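PDB 1TY0: putative exotoxin (superantigen) from Streptococcus pyogenes, which probably acts as a secreted superantigen toxin that engages T-cell receptors, and also binds zinc and can form dimers. Local coordinates for residues C28-L33 against Q68-F73; H36-D41 against V52-E57. All blocks are in the same frame, centred on the assembly; numbering follows the deposited sequence.

Interaction 1. Residues C28-L33 against Q68-F73; sequences CNIDYL and QKVNIF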
ATOM      1  N   CYS A  28     -15.839  12.282   3.585  1.00 12.85           N
ATOM      2  CA  CYS A  28     -16.244  11.237   4.519  1.00 13.45           C
ATOM      3  C   CYS A  28     -16.769  11.839   5.814  1.00 13.24           C
ATOM      4  O   CYS A  28     -16.282  12.869   6.274  1.00 14.17           O
ATOM      5  CB  CYS A  28     -15.053  10.342   4.839  1.00 14.55           C
ATOM      6  SG  CYS A  28     -14.320   9.624   3.369  1.00 19.49           S
ATOM      7  N   ASN A  29     -17.740  11.172   6.420  1.00 12.82           N
ATOM      8  CA  ASN A  29     -18.333  11.676   7.653  1.00 11.69           C
ATOM      9  C   ASN A  29     -17.599  11.289   8.928  1.00 11.53           C
ATOM     10  O   ASN A  29     -17.216  10.130   9.109  1.00 12.00           O
ATOM     11  CB  ASN A  29     -19.782  11.202   7.768  1.00 14.20           C
ATOM     12  CG  ASN A  29     -20.502  11.827   8.941  1.00 13.19           C
ATOM     13  OD1 ASN A  29     -20.680  11.203   9.989  1.00 15.73           O
ATOM     14  ND2 ASN A  29     -20.907  13.078   8.778  1.00 13.77           N
ATOM     15  N   ILE A  30     -17.406  12.265   9.810  1.00 11.85           N
ATOM     16  CA  ILE A  30     -16.777  12.005  11.102  1.00 10.35           C
ATOM     17  C   ILE A  30     -17.881  11.421  11.970  1.00 11.66           C
ATOM     18  O   ILE A  30     -18.783  12.141  12.401  1.00 11.26           O
ATOM     19  CB  ILE A  30     -16.267  13.300  11.778  1.00 10.38           C
ATOM     20  CG1 ILE A  30     -15.123  13.907  10.958  1.00 10.72           C
ATOM     21  CG2 ILE A  30     -15.789  12.993  13.202  1.00 12.24           C
ATOM     22  CD1 ILE A  30     -14.534  15.173  11.555  1.00 13.29           C
ATOM     23  N   ASP A  31     -17.820  10.118  12.219  1.00  9.81           N
ATOM     24  CA  ASP A  31     -18.840   9.464  13.034  1.00 11.37           C
ATOM     25  C   ASP A  31     -18.646   9.712  14.520  1.00 11.19           C
ATOM     26  O   ASP A  31     -19.618   9.834  15.274  1.00 12.40           O
ATOM     27  CB  ASP A  31     -18.859   7.956  12.774  1.00 11.24           C
ATOM     28  CG  ASP A  31     -19.669   7.585  11.545  1.00 13.17           C
ATOM     29  OD1 ASP A  31     -20.293   8.480  10.940  1.00 14.43           O
ATOM     30  OD2 ASP A  31     -19.691   6.392  11.184  1.00 14.42           O
ATOM     31  N   TYR A  32     -17.394   9.779  14.950  1.00 11.37           N
ATOM     32  CA  TYR A  32     -17.118  10.010  16.361  1.00 10.59           C
ATOM     33  C   TYR A  32     -15.732  10.601  16.574  1.00 12.73           C
ATOM     34  O   TYR A  32     -14.808  10.352  15.786  1.00 12.70           O
ATOM     35  CB  TYR A  32     -17.249   8.694  17.140  1.00 10.86           C
ATOM     36  CG  TYR A  32     -17.448   8.891  18.620  1.00 11.40           C
ATOM     37  CD1 TYR A  32     -18.650   9.400  19.118  1.00 12.68           C
ATOM     38  CD2 TYR A  32     -16.429   8.600  19.523  1.00 12.75           C
ATOM     39  CE1 TYR A  32     -18.829   9.613  20.482  1.00 13.32           C
ATOM     40  CE2 TYR A  32     -16.598   8.812  20.892  1.00 15.05           C
ATOM     41  CZ  TYR A  32     -17.801   9.317  21.361  1.00 13.52           C
ATOM     42  OH  TYR A  32     -17.965   9.519  22.711  1.00 13.72           O
ATOM     43  N   LEU A  33     -15.601  11.393  17.637  1.00 10.41           N
ATOM     44  CA  LEU A  33     -14.339  12.027  17.997  1.00 12.09           C
ATOM     45  C   LEU A  33     -13.986  11.751  19.454  1.00 13.32           C
ATOM     46  O   LEU A  33     -14.797  11.981  20.353  1.00 15.40           O
ATOM     47  CB  LEU A  33     -14.417  13.551  17.807  1.00 11.40           C
ATOM     48  CG  LEU A  33     -14.605  14.123  16.400  1.00  9.18           C
ATOM     49  CD1 LEU A  33     -14.899  15.618  16.491  1.00 11.40           C
ATOM     50  CD2 LEU A  33     -13.347  13.875  15.574  1.00 11.23           C
ATOM     51  N   GLN A  68     -19.062  16.211  10.618  1.00 17.71           N
ATOM     52  CA  GLN A  68     -18.446  17.173   9.718  1.00 17.51           C
ATOM     53  C   GLN A  68     -17.864  16.275   8.628  1.00 16.65           C
ATOM     54  O   GLN A  68     -17.479  15.136   8.906  1.00 14.92           O
ATOM     55  CB  GLN A  68     -17.311  17.914  10.430  1.00 18.81           C
ATOM     56  CG  GLN A  68     -16.552  18.915   9.576  1.00 21.62           C
ATOM     57  CD  GLN A  68     -15.360  19.520  10.307  1.00 24.53           C
ATOM     58  OE1 GLN A  68     -15.273  19.465  11.540  1.00 19.79           O
ATOM     59  NE2 GLN A  68     -14.437  20.112   9.548  1.00 23.77           N
ATOM     60  N   LYS A  69     -17.819  16.767   7.393  1.00 14.42           N
ATOM     61  CA  LYS A  69     -17.258  15.993   6.295  1.00 15.32           C
ATOM     62  C   LYS A  69     -15.769  16.292   6.206  1.00 14.87           C
ATOM     63  O   LYS A  69     -15.346  17.444   6.322  1.00 13.60           O
ATOM     64  CB  LYS A  69     -17.940  16.355   4.972  1.00 17.23           C
ATOM     65  CG  LYS A  69     -19.409  15.966   4.900  1.00 19.95           C
ATOM     66  CD  LYS A  69     -19.587  14.465   5.050  1.00 22.01           C
ATOM     67  CE  LYS A  69     -21.059  14.068   4.982  1.00 24.89           C
ATOM     68  NZ  LYS A  69     -21.850  14.661   6.094  1.00 29.82           N
ATOM     69  N   VAL A  70     -14.971  15.249   6.014  1.00 12.98           N
ATOM     70  CA  VAL A  70     -13.531  15.421   5.916  1.00 11.87           C
ATOM     71  C   VAL A  70     -12.928  14.573   4.815  1.00 11.01           C
ATOM     72  O   VAL A  70     -13.559  13.645   4.304  1.00 12.29           O
ATOM     73  CB  VAL A  70     -12.822  15.034   7.237  1.00 13.45           C
ATOM     74  CG1 VAL A  70     -13.260  15.961   8.365  1.00 11.88           C
ATOM     75  CG2 VAL A  70     -13.131  13.588   7.591  1.00 12.59           C
ATOM     76  N   ASN A  71     -11.701  14.922   4.442  1.00 11.79           N
ATOM     77  CA  ASN A  71     -10.956  14.167   3.451  1.00 10.70           C
ATOM     78  C   ASN A  71      -9.866  13.434   4.201  1.00 10.58           C
ATOM     79  O   ASN A  71      -9.352  13.921   5.215  1.00 10.85           O
ATOM     80  CB  ASN A  71     -10.332  15.090   2.413  1.00 11.93           C
ATOM     81  CG  ASN A  71     -11.375  15.760   1.549  1.00 12.28           C
ATOM     82  OD1 ASN A  71     -12.386  15.152   1.215  1.00 14.11           O
ATOM     83  ND2 ASN A  71     -11.129  17.013   1.174  1.00 16.18           N
ATOM     84  N   ILE A  72      -9.510  12.262   3.695  1.00 10.60           N
ATOM     85  CA  ILE A  72      -8.494  11.446   4.322  1.00  8.88           C
ATOM     86  C   ILE A  72      -7.372  11.120   3.354  1.00  7.78           C
ATOM     87  O   ILE A  72      -7.618  10.696   2.224  1.00  9.16           O
ATOM     88  CB  ILE A  72      -9.070  10.091   4.785  1.00 10.55           C
ATOM     89  CG1 ILE A  72     -10.198  10.313   5.790  1.00 12.94           C
ATOM     90  CG2 ILE A  72      -7.951   9.224   5.378  1.00 10.01           C
ATOM     91  CD1 ILE A  72     -10.964   9.041   6.125  1.00 14.63           C
ATOM     92  N   PHE A  73      -6.144  11.345   3.798  1.00  7.41           N
ATOM     93  CA  PHE A  73      -4.974  10.963   3.015  1.00  8.66           C
ATOM     94  C   PHE A  73      -3.943  10.598   4.061  1.00 10.19           C
ATOM     95  O   PHE A  73      -3.229  11.461   4.585  1.00 11.39           O
ATOM     96  CB  PHE A  73      -4.425  12.084   2.136  1.00  9.48           C
ATOM     97  CG  PHE A  73      -3.459  11.584   1.095  1.00  9.03           C
ATOM     98  CD1 PHE A  73      -2.161  11.232   1.450  1.00 10.45           C
ATOM     99  CD2 PHE A  73      -3.871  11.382  -0.217  1.00 10.56           C
ATOM    100  CE1 PHE A  73      -1.290  10.680   0.511  1.00 10.65           C
ATOM    101  CE2 PHE A  73      -3.004  10.830  -1.164  1.00 11.28           C
ATOM    102  CZ  PHE A  73      -1.711  10.479  -0.794  1.00 13.82           C
TER
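This contact joins two strands of the OB-fold barrel in the N-terminal domain: the first half of strand 28-33 pairs with the start of strand 69-74. The pairing is antiparallel but short, because the local strand axes diverge steeply, at 110° between their N-to-C directions; no bridge to 69-74 lies beyond N29, and I30 N makes the last bond across. Three backbone bonds carry it. C28 and V70 form a hydrogen-bonded pair: C28 N gives its hydrogen to V70 O at 2.8 Å, almost straight, and V70 N returns one to C28 O at 2.7 Å, both donors lying in the plane of the carbonyl they address. The third bond, I30 N to Q68 O at 3.0 Å, comes in nearly along the C=O axis instead. C28 O also receives the CA-H of K69, 3.3 Å from K69 CA, so two donors share this one oxygen. The N29-K69 pair between them is non-hydrogen-bonded. Strong coiling of this kind lets a strand of an OB barrel serve two neighbours, here 37-41 and 69-74. On the inner face I30 sets CG1 anti to its carbonyl carbon and extends on to CD1 (chi2 -179°), which meets V70 CG1 at 3.5 Å, the two side chains crossing at about a right angle. V70 CG2 takes the crowded position between its own N and carbonyl carbon, and there packs 3.5 Å from C28 O. C28 SG approaches the tip of I72 loosely, 4.4 Å from its CD1, while I40 of strand 37-41 packs against both C28 and I30. On the other face K69 bends at chi2 and chi4, bringing its aliphatic CD over the C28 carbonyl and its end obliquely across the N29 side chain. Q68 runs extended beyond CG, and its OE1 accepts from T65 N.

Interaction 2. Residues H36-D41 against V52-E57; sequences HDFYID and VDSEVE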
ATOM      1  N   HIS A  36      -8.056  11.715  21.163  1.00 10.76           N
ATOM      2  CA  HIS A  36      -6.940  11.583  20.237  1.00 10.06           C
ATOM      3  C   HIS A  36      -7.219  10.780  18.968  1.00 11.49           C
ATOM      4  O   HIS A  36      -6.286  10.441  18.231  1.00 11.43           O
ATOM      5  CB  HIS A  36      -5.736  10.978  20.966  1.00 11.00           C
ATOM      6  CG  HIS A  36      -5.208  11.837  22.073  1.00 11.49           C
ATOM      7  ND1 HIS A  36      -5.827  11.934  23.303  1.00 13.29           N
ATOM      8  CD2 HIS A  36      -4.144  12.673  22.123  1.00 14.37           C
ATOM      9  CE1 HIS A  36      -5.165  12.791  24.060  1.00 12.99           C
ATOM     10  NE2 HIS A  36      -4.140  13.255  23.368  1.00 13.88           N
ATOM     11  N   ASP A  37      -8.487  10.477  18.703  1.00  9.49           N
ATOM     12  CA  ASP A  37      -8.830   9.713  17.504  1.00 10.71           C
ATOM     13  C   ASP A  37     -10.039  10.228  16.739  1.00 10.60           C
ATOM     14  O   ASP A  37     -11.016  10.698  17.325  1.00 12.26           O
ATOM     15  CB  ASP A  37      -9.104   8.246  17.855  1.00 12.70           C
ATOM     16  CG  ASP A  37      -7.861   7.493  18.268  1.00 16.20           C
ATOM     17  OD1 ASP A  37      -7.438   7.659  19.430  1.00 15.82           O
ATOM     18  OD2 ASP A  37      -7.306   6.733  17.433  1.00 12.92           O
ATOM     19  N   PHE A  38      -9.954  10.128  15.414  1.00 10.63           N
ATOM     20  CA  PHE A  38     -11.051  10.486  14.523  1.00 10.47           C
ATOM     21  C   PHE A  38     -11.593   9.124  14.098  1.00 10.29           C
ATOM     22  O   PHE A  38     -10.807   8.254  13.726  1.00 10.51           O
ATOM     23  CB  PHE A  38     -10.558  11.143  13.226  1.00 11.01           C
ATOM     24  CG  PHE A  38     -10.068  12.554  13.368  1.00 12.39           C
ATOM     25  CD1 PHE A  38     -10.948  13.623  13.230  1.00 13.54           C
ATOM     26  CD2 PHE A  38      -8.715  12.816  13.560  1.00 14.47           C
ATOM     27  CE1 PHE A  38     -10.483  14.940  13.275  1.00 12.15           C
ATOM     28  CE2 PHE A  38      -8.241  14.130  13.609  1.00 11.83           C
ATOM     29  CZ  PHE A  38      -9.133  15.191  13.464  1.00 12.36           C
ATOM     30  N   TYR A  39     -12.904   8.914  14.172  1.00  8.44           N
ATOM     31  CA  TYR A  39     -13.475   7.660  13.683  1.00 11.00           C
ATOM     32  C   TYR A  39     -14.329   8.096  12.509  1.00 11.11           C
ATOM     33  O   TYR A  39     -15.405   8.666  12.687  1.00 11.11           O
ATOM     34  CB  TYR A  39     -14.297   6.960  14.765  1.00 10.21           C
ATOM     35  CG  TYR A  39     -13.400   6.320  15.792  1.00 10.72           C
ATOM     36  CD1 TYR A  39     -12.622   5.207  15.462  1.00 13.21           C
ATOM     37  CD2 TYR A  39     -13.250   6.877  17.058  1.00 14.84           C
ATOM     38  CE1 TYR A  39     -11.713   4.672  16.367  1.00 15.85           C
ATOM     39  CE2 TYR A  39     -12.339   6.351  17.972  1.00 17.09           C
ATOM     40  CZ  TYR A  39     -11.574   5.252  17.617  1.00 18.92           C
ATOM     41  OH  TYR A  39     -10.650   4.740  18.505  1.00 23.41           O
ATOM     42  N   ILE A  40     -13.819   7.831  11.309  1.00 10.49           N
ATOM     43  CA  ILE A  40     -14.452   8.251  10.061  1.00 10.03           C
ATOM     44  C   ILE A  40     -15.040   7.103   9.256  1.00 10.43           C
ATOM     45  O   ILE A  40     -14.415   6.057   9.080  1.00 10.70           O
ATOM     46  CB  ILE A  40     -13.424   8.990   9.164  1.00 10.87           C
ATOM     47  CG1 ILE A  40     -12.653  10.034   9.983  1.00 14.91           C
ATOM     48  CG2 ILE A  40     -14.120   9.616   7.975  1.00 12.10           C
ATOM     49  CD1 ILE A  40     -13.509  11.039  10.703  1.00 22.50           C
ATOM     50  N   ASP A  41     -16.245   7.317   8.751  1.00  9.24           N
ATOM     51  CA  ASP A  41     -16.927   6.306   7.970  1.00 10.02           C
ATOM     52  C   ASP A  41     -16.586   6.330   6.479  1.00 10.78           C
ATOM     53  O   ASP A  41     -16.661   7.376   5.835  1.00 13.29           O
ATOM     54  CB  ASP A  41     -18.433   6.475   8.139  1.00 10.55           C
ATOM     55  CG  ASP A  41     -19.222   5.376   7.460  1.00 14.61           C
ATOM     56  OD1 ASP A  41     -18.730   4.231   7.436  1.00 15.05           O
ATOM     57  OD2 ASP A  41     -20.336   5.648   6.965  1.00 16.01           O
ATOM     58  N   VAL A  52     -12.175   4.411   9.262  1.00  7.67           N
ATOM     59  CA  VAL A  52     -10.777   4.791   9.345  1.00  9.24           C
ATOM     60  C   VAL A  52     -10.564   5.394  10.721  1.00  8.03           C
ATOM     61  O   VAL A  52     -11.328   6.262  11.150  1.00  9.52           O
ATOM     62  CB  VAL A  52     -10.409   5.843   8.283  1.00  7.82           C
ATOM     63  CG1 VAL A  52      -8.973   6.344   8.510  1.00  7.27           C
ATOM     64  CG2 VAL A  52     -10.540   5.240   6.889  1.00  9.63           C
ATOM     65  N   ASP A  53      -9.550   4.904  11.422  1.00  8.12           N
ATOM     66  CA  ASP A  53      -9.201   5.435  12.729  1.00  9.82           C
ATOM     67  C   ASP A  53      -7.942   6.261  12.562  1.00  8.91           C
ATOM     68  O   ASP A  53      -6.870   5.720  12.306  1.00  8.29           O
ATOM     69  CB  ASP A  53      -8.922   4.326  13.743  1.00 11.36           C
ATOM     70  CG  ASP A  53      -8.191   4.847  14.972  1.00 13.73           C
ATOM     71  OD1 ASP A  53      -8.479   5.992  15.388  1.00 12.04           O
ATOM     72  OD2 ASP A  53      -7.331   4.122  15.519  1.00 19.11           O
ATOM     73  N   SER A  54      -8.077   7.576  12.689  1.00  8.11           N
ATOM     74  CA  SER A  54      -6.928   8.459  12.571  1.00  9.90           C
ATOM     75  C   SER A  54      -6.513   8.889  13.970  1.00  8.83           C
ATOM     76  O   SER A  54      -7.260   9.576  14.657  1.00 10.44           O
ATOM     77  CB  SER A  54      -7.279   9.701  11.748  1.00  9.34           C
ATOM     78  OG  SER A  54      -6.186  10.606  11.761  1.00 12.15           O
ATOM     79  N   GLU A  55      -5.321   8.485  14.384  1.00 10.24           N
ATOM     80  CA  GLU A  55      -4.817   8.838  15.706  1.00 10.61           C
ATOM     81  C   GLU A  55      -3.963  10.096  15.598  1.00 11.74           C
ATOM     82  O   GLU A  55      -3.099  10.195  14.726  1.00 11.69           O
ATOM     83  CB  GLU A  55      -3.994   7.682  16.265  1.00 11.78           C
ATOM     84  CG  GLU A  55      -3.507   7.894  17.687  1.00 14.10           C
ATOM     85  CD  GLU A  55      -2.677   6.730  18.182  1.00 16.98           C
ATOM     86  OE1 GLU A  55      -3.213   5.600  18.242  1.00 15.74           O
ATOM     87  OE2 GLU A  55      -1.485   6.942  18.505  1.00 17.95           O
ATOM     88  N   VAL A  56      -4.206  11.055  16.484  1.00 11.02           N
ATOM     89  CA  VAL A  56      -3.462  12.307  16.449  1.00 12.47           C
ATOM     90  C   VAL A  56      -2.983  12.789  17.812  1.00 14.78           C
ATOM     91  O   VAL A  56      -3.272  12.185  18.849  1.00 14.48           O
ATOM     92  CB  VAL A  56      -4.305  13.437  15.809  1.00 11.19           C
ATOM     93  CG1 VAL A  56      -4.552  13.136  14.329  1.00 11.28           C
ATOM     94  CG2 VAL A  56      -5.640  13.576  16.540  1.00 11.79           C
ATOM     95  N   GLU A  57      -2.231  13.884  17.787  1.00 15.32           N
ATOM     96  CA  GLU A  57      -1.716  14.494  19.001  1.00 17.87           C
ATOM     97  C   GLU A  57      -2.846  15.238  19.699  1.00 17.29           C
ATOM     98  O   GLU A  57      -3.929  15.407  19.139  1.00 16.15           O
ATOM     99  CB  GLU A  57      -0.565  15.450  18.657  1.00 19.44           C
ATOM    100  CG  GLU A  57       0.767  14.741  18.454  1.00 22.84           C
ATOM    101  CD  GLU A  57       1.855  15.649  17.895  1.00 27.50           C
ATOM    102  OE1 GLU A  57       1.814  16.872  18.148  1.00 28.34           O
ATOM    103  OE2 GLU A  57       2.764  15.129  17.212  1.00 30.21           O
TER
HETATM  104  O   HOH W   1      -5.373   6.730  20.753  1.00 27.77           O
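Strands 37-41 and 51-55 run antiparallel, with five backbone hydrogen bonds from V56 N-H36 O to V52 N-I40 O; I40 N to V52 O is nearly straight. At V56 the donor stands above the H36 carbonyl plane, not on a lone pair. One face carries D37, D53 and E55 with the Y39 ring among them. D37 turns CG beside its backbone N (chi1 -70°), D53 turns its own anti to N (chi1 164°), and the carboxylates meet nearly coplanar, planes 28° apart, with D37 OD2 and D53 OD1 separated by 2.5 Å. So short an O-O distance suggests that one acid is protonated and shares its proton. The Y39 ring lies alongside D53, CE1 3.6 Å from D53 OD1. A water donates to D37 OD1 at 2.6 Å and weakly to E55 OE1, while E55 OE2 forms a salt bridge with K191. On the opposite face F38, its CG anti to the carbonyl carbon, presents the ring edge to V56 CG1, 3.9 Å from CE2, and packs edge-to-face with F64. S54 CB sits 3.9 Å from F38 CB, and its OG bonds to G89 O. The H36 ring turns its edge to V56 O, and NE2 bonds to S58 OG. F38, I40, V52 and S54 on a buried face, opposite a more exposed one (D53 itself buried), fit an OB-barrel strand pair.

Overall arrangement
Both interactions belong to the OB-fold domain and to one curled, mixed sheet, their centres about 9 Å apart. Along the chain the order is 28-33, 36-41, 52-57, 68-73, so interaction 2 is nested inside the loop closed by interaction 1. D31 N and Y32 O each lie 2.9 Å from Y39, from its O and N respectively, probable hydrogen bonds at a classic beta bulge. I30 CG1 packs 3.3 Å from I40 CD1, so the buried faces of the two contacts meet. The pairings 28-33/37-41/51-55/84-93/69-74/28-33 close into a barrel, of which the interactions are two seams; zinc-site residues H169, H203 and D205 lie in a different part of the chain.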